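Local coordinates for electron transfer flavoprotein, alpha subunit (Thermotoga maritima, PDB 7KOE) that binds FAD as the alpha subunit of an electron transfer flavoprotein and probably passes electrons between redox partners, at residues B[206-210]-B[265-269]; B[23-28]-B[166-171]. All blocks are in the same frame, centred on the assembly; numbering follows the deposited sequence.

Contact 1. Residues B[206-210]-B[265-269]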
# COMPACT_ATOMS: atom_id res chain seq x y z
N GLN B 206 51.71 -29.00 -3.23
CA GLN B 206 50.89 -28.40 -2.19
C GLN B 206 49.43 -28.78 -2.39
O GLN B 206 49.12 -29.65 -3.21
CB GLN B 206 51.05 -26.88 -2.17
CG GLN B 206 52.42 -26.40 -1.76
CD GLN B 206 52.57 -24.91 -1.92
OE1 GLN B 206 51.71 -24.14 -1.50
NE2 GLN B 206 53.67 -24.49 -2.54
N VAL B 207 48.54 -28.14 -1.65
CA VAL B 207 47.10 -28.32 -1.81
C VAL B 207 46.59 -27.16 -2.64
O VAL B 207 46.73 -26.00 -2.24
CB VAL B 207 46.39 -28.38 -0.45
CG1 VAL B 207 44.89 -28.53 -0.65
CG2 VAL B 207 46.95 -29.50 0.40
N ASN B 208 46.00 -27.45 -3.80
CA ASN B 208 45.54 -26.38 -4.67
C ASN B 208 44.10 -25.99 -4.34
O ASN B 208 43.85 -24.89 -3.83
CB ASN B 208 45.67 -26.80 -6.13
CG ASN B 208 47.03 -27.37 -6.45
OD1 ASN B 208 48.05 -26.78 -6.11
ND2 ASN B 208 47.05 -28.53 -7.08
N LEU B 209 43.15 -26.89 -4.61
CA LEU B 209 41.73 -26.82 -4.26
C LEU B 209 41.01 -25.57 -4.79
O LEU B 209 39.85 -25.34 -4.43
CB LEU B 209 41.54 -26.93 -2.74
CG LEU B 209 40.34 -27.74 -2.26
CD1 LEU B 209 40.37 -29.14 -2.79
CD2 LEU B 209 40.31 -27.74 -0.76
N GLU B 210 41.63 -24.75 -5.63
CA GLU B 210 40.90 -23.79 -6.44
C GLU B 210 41.31 -23.83 -7.90
O GLU B 210 40.52 -23.41 -8.75
CB GLU B 210 41.11 -22.34 -5.95
CG GLU B 210 40.55 -21.99 -4.59
CD GLU B 210 41.60 -22.04 -3.51
OE1 GLU B 210 42.79 -22.25 -3.84
OE2 GLU B 210 41.25 -21.83 -2.33
N LYS B 265 37.45 -23.58 1.37
CA LYS B 265 37.86 -23.05 0.08
C LYS B 265 36.75 -23.26 -0.92
O LYS B 265 36.14 -24.33 -0.99
CB LYS B 265 39.15 -23.73 -0.40
CG LYS B 265 40.36 -23.38 0.45
CD LYS B 265 41.51 -24.34 0.20
CE LYS B 265 42.71 -23.99 1.07
NZ LYS B 265 43.84 -24.93 0.84
N THR B 266 36.46 -22.21 -1.69
CA THR B 266 35.44 -22.28 -2.74
C THR B 266 36.10 -22.84 -3.99
O THR B 266 36.96 -22.19 -4.60
CB THR B 266 34.83 -20.91 -2.99
OG1 THR B 266 34.07 -20.51 -1.84
CG2 THR B 266 33.91 -20.94 -4.20
N VAL B 267 35.72 -24.05 -4.37
CA VAL B 267 36.31 -24.70 -5.52
C VAL B 267 35.62 -24.23 -6.79
O VAL B 267 34.45 -23.83 -6.78
CB VAL B 267 36.25 -26.24 -5.37
CG1 VAL B 267 36.92 -26.67 -4.10
CG2 VAL B 267 34.82 -26.73 -5.36
N ARG B 268 36.36 -24.23 -7.89
CA ARG B 268 35.78 -24.08 -9.22
C ARG B 268 36.44 -25.07 -10.17
O ARG B 268 37.25 -24.69 -11.03
CB ARG B 268 35.95 -22.64 -9.72
CG ARG B 268 35.03 -22.26 -10.86
CD ARG B 268 35.72 -21.32 -11.82
NE ARG B 268 36.51 -20.31 -11.11
CZ ARG B 268 37.50 -19.62 -11.66
NH1 ARG B 268 37.85 -19.83 -12.92
NH2 ARG B 268 38.16 -18.72 -10.93
N PRO B 269 36.13 -26.37 -10.04
CA PRO B 269 36.65 -27.33 -11.02
C PRO B 269 35.69 -27.48 -12.18
O PRO B 269 34.68 -26.78 -12.25
CB PRO B 269 36.75 -28.62 -10.20
CG PRO B 269 35.58 -28.54 -9.32
CD PRO B 269 35.35 -27.08 -9.01

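Contact 2. Residues B[23-28]-B[166-171]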
# COMPACT_ATOMS: atom_id res chain seq x y z
N TRP B 23 42.12 -21.74 -28.17
CA TRP B 23 41.26 -22.12 -29.27
C TRP B 23 39.78 -22.09 -28.92
O TRP B 23 38.95 -22.19 -29.83
CB TRP B 23 41.64 -23.52 -29.77
CG TRP B 23 43.10 -23.66 -30.04
CD1 TRP B 23 43.91 -22.76 -30.67
CD2 TRP B 23 43.93 -24.76 -29.68
NE1 TRP B 23 45.20 -23.23 -30.72
CE2 TRP B 23 45.23 -24.46 -30.12
CE3 TRP B 23 43.69 -25.97 -29.03
CZ2 TRP B 23 46.30 -25.34 -29.93
CZ3 TRP B 23 44.75 -26.84 -28.84
CH2 TRP B 23 46.04 -26.52 -29.29
N GLU B 24 39.44 -21.95 -27.64
CA GLU B 24 38.05 -21.70 -27.28
C GLU B 24 37.71 -20.22 -27.43
O GLU B 24 36.54 -19.88 -27.64
CB GLU B 24 37.78 -22.15 -25.85
CG GLU B 24 38.32 -23.53 -25.55
CD GLU B 24 37.65 -24.23 -24.39
OE1 GLU B 24 38.33 -24.49 -23.39
OE2 GLU B 24 36.46 -24.55 -24.50
N LEU B 25 38.70 -19.35 -27.35
CA LEU B 25 38.50 -17.93 -27.59
C LEU B 25 38.58 -17.58 -29.06
O LEU B 25 37.95 -16.61 -29.49
CB LEU B 25 39.52 -17.10 -26.82
CG LEU B 25 39.40 -17.14 -25.30
CD1 LEU B 25 40.23 -16.05 -24.70
CD2 LEU B 25 37.95 -17.03 -24.89
N ILE B 26 39.37 -18.33 -29.83
CA ILE B 26 39.37 -18.18 -31.28
C ILE B 26 38.02 -18.58 -31.84
O ILE B 26 37.46 -17.90 -32.71
CB ILE B 26 40.53 -19.01 -31.87
CG1 ILE B 26 41.82 -18.18 -31.88
CG2 ILE B 26 40.23 -19.52 -33.26
CD1 ILE B 26 43.06 -18.99 -32.10
N GLY B 27 37.43 -19.66 -31.31
CA GLY B 27 36.10 -20.06 -31.73
C GLY B 27 35.01 -19.14 -31.22
O GLY B 27 33.97 -19.00 -31.87
N LYS B 28 35.22 -18.52 -30.06
CA LYS B 28 34.23 -17.58 -29.54
C LYS B 28 34.27 -16.27 -30.31
O LYS B 28 33.22 -15.66 -30.57
CB LYS B 28 34.46 -17.34 -28.05
CG LYS B 28 33.53 -16.33 -27.41
CD LYS B 28 32.07 -16.72 -27.58
CE LYS B 28 31.17 -15.52 -27.38
NZ LYS B 28 29.74 -15.84 -27.63
N GLY B 166 36.92 -22.47 -20.32
CA GLY B 166 35.93 -23.54 -20.30
C GLY B 166 34.52 -23.10 -20.59
O GLY B 166 33.67 -23.96 -20.89
N VAL B 167 34.21 -21.81 -20.50
CA VAL B 167 32.85 -21.36 -20.73
C VAL B 167 32.53 -21.24 -22.22
O VAL B 167 31.36 -21.35 -22.61
CB VAL B 167 32.61 -20.06 -19.95
CG1 VAL B 167 33.35 -18.88 -20.57
CG2 VAL B 167 31.11 -19.77 -19.79
N MET B 168 33.54 -21.08 -23.06
CA MET B 168 33.34 -21.05 -24.50
C MET B 168 33.51 -22.45 -25.07
O MET B 168 33.89 -23.39 -24.38
CB MET B 168 34.30 -20.06 -25.15
CG MET B 168 34.20 -18.67 -24.55
SD MET B 168 32.49 -18.20 -24.22
CE MET B 168 32.69 -16.52 -23.67
N LYS B 169 33.17 -22.60 -26.35
CA LYS B 169 33.21 -23.90 -27.00
C LYS B 169 34.16 -23.87 -28.19
O LYS B 169 34.27 -22.86 -28.89
CB LYS B 169 31.80 -24.35 -27.46
CG LYS B 169 31.00 -25.10 -26.39
CD LYS B 169 30.45 -24.18 -25.30
CE LYS B 169 29.65 -24.95 -24.27
NZ LYS B 169 29.27 -24.08 -23.12
N GLU B 170 34.86 -24.98 -28.39
CA GLU B 170 35.88 -25.08 -29.42
C GLU B 170 35.26 -25.27 -30.80
O GLU B 170 34.19 -25.86 -30.96
CB GLU B 170 36.81 -26.26 -29.13
CG GLU B 170 38.10 -25.90 -28.43
CD GLU B 170 38.88 -27.12 -28.01
OE1 GLU B 170 38.35 -28.24 -28.16
OE2 GLU B 170 40.03 -26.98 -27.53
N LEU B 171 35.96 -24.77 -31.80
CA LEU B 171 35.73 -25.15 -33.18
C LEU B 171 36.65 -26.31 -33.56
O LEU B 171 37.78 -26.38 -33.07
CB LEU B 171 35.97 -23.98 -34.12
CG LEU B 171 34.91 -22.88 -34.16
CD1 LEU B 171 35.37 -21.72 -35.01
CD2 LEU B 171 33.59 -23.44 -34.67

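Contact 1. Residues B[206-210]-B[265-269]
Leu209 lays its CD2 methyl against the aliphatic chain of Lys265, meeting CD at 3.7 Å, with the two side chains crossing at about a right angle. The lysine can serve as this apolar rod because its chain is extended beyond CG, which carries NZ on to the region of Val207, whose CG1 lies 4.0 Å from it. That ammonium is hydrogen-bonded to the carbonyl oxygen of Glu257. It is not paired with Glu210: OE2 of Glu210 stands 5.1 Å from NZ of Lys265 and instead rests against the methylenes, 3.3 Å from CG of Lys265. The bend of the glutamate at chi2 (98°) brings its carboxylate over that part of the lysine chain. Deeper in, CG of Leu209 meets CG1 of Val267 at 4.0 Å, and both residues also touch Val260 and Val215, the latter on strand 214-218. No hydrogen bond joins the two segments, so the evidence is for side-chain packing between loops whose end-to-end directions differ by 53°. The loops lead into strands 214-218 and 271-275, neighbours in the parallel sheet of the FAD-binding domain, an arrangement typical of a Rossmann-like alpha/beta fold.

Contact 2. Residues B[23-28]-B[166-171]
Met168 packs along the aliphatic part of Lys28, its SD 3.7 Å from CD of the lysine, and the two chains are shaped to meet. Lys28 sends CG anti to its own backbone N (chi1 177°) and then bends at chi2 (57°), while Met168 also bends at chi2 (-40°), so that its CG, SD and CE all run past the lysine methylenes. Beyond this overlap NZ of Lys28 is hydrogen-bonded to the carbonyl oxygen of Leu127. On the inner side CD2 of Leu25 touches CG of Met168 at 4.1 Å, and both side chains lean on Val163 of strand 160-163.

Glu24 crosses Glu170 obliquely, with their CG atoms 3.7 Å apart. The chain of Glu24 is extended beyond CG, carrying its carboxylate toward the loop, but OE2 and the carbonyl oxygen of Met168 are both acceptors and form no bond. The partner of OE2 is Arg281 of the Electron transfer flavoprotein chain, in a salt bridge. A glutamine in place of Glu24 would probably leave that arginine without its charged mate and weaken the tie between subunits. Glu170 runs beside Trp23, its OE2 near the ring plane at the CE3 edge, 4.1 Å away. Gly27 offers its CA to CD1 of Leu171 at 3.7 Å.

The contact sets helix 21-33 against the loop that follows strand 160-163 of the parallel sheet, in the HUP-clan electron transfer flavoprotein domain. With no hydrogen bond between the segments, the chemistry implies apolar packing within the chain and a carboxylate committed to the partner subunit.

In the fold
Contact 2 is the more buried: six of its ten touching residues are buried, against two of seven in contact 1, and its segments bury 475 Å² against 316 Å². They share no element. Contact 2 sets helix 21-33 against the loop after strand 160-163 in the electron transfer flavoprotein domain, whereas contact 1 pairs two loops at the sheet of the FAD-binding domain. Their centres lie 24 Å apart, and their nearest atoms, about 8 Å apart, do not touch. Neither has a hydrogen bond between its segments, yet both meet the Electron transfer flavoprotein chain: contact 1 through a neutral asparagine hydrogen-bonded to an arginine, contact 2 through a salt bridge.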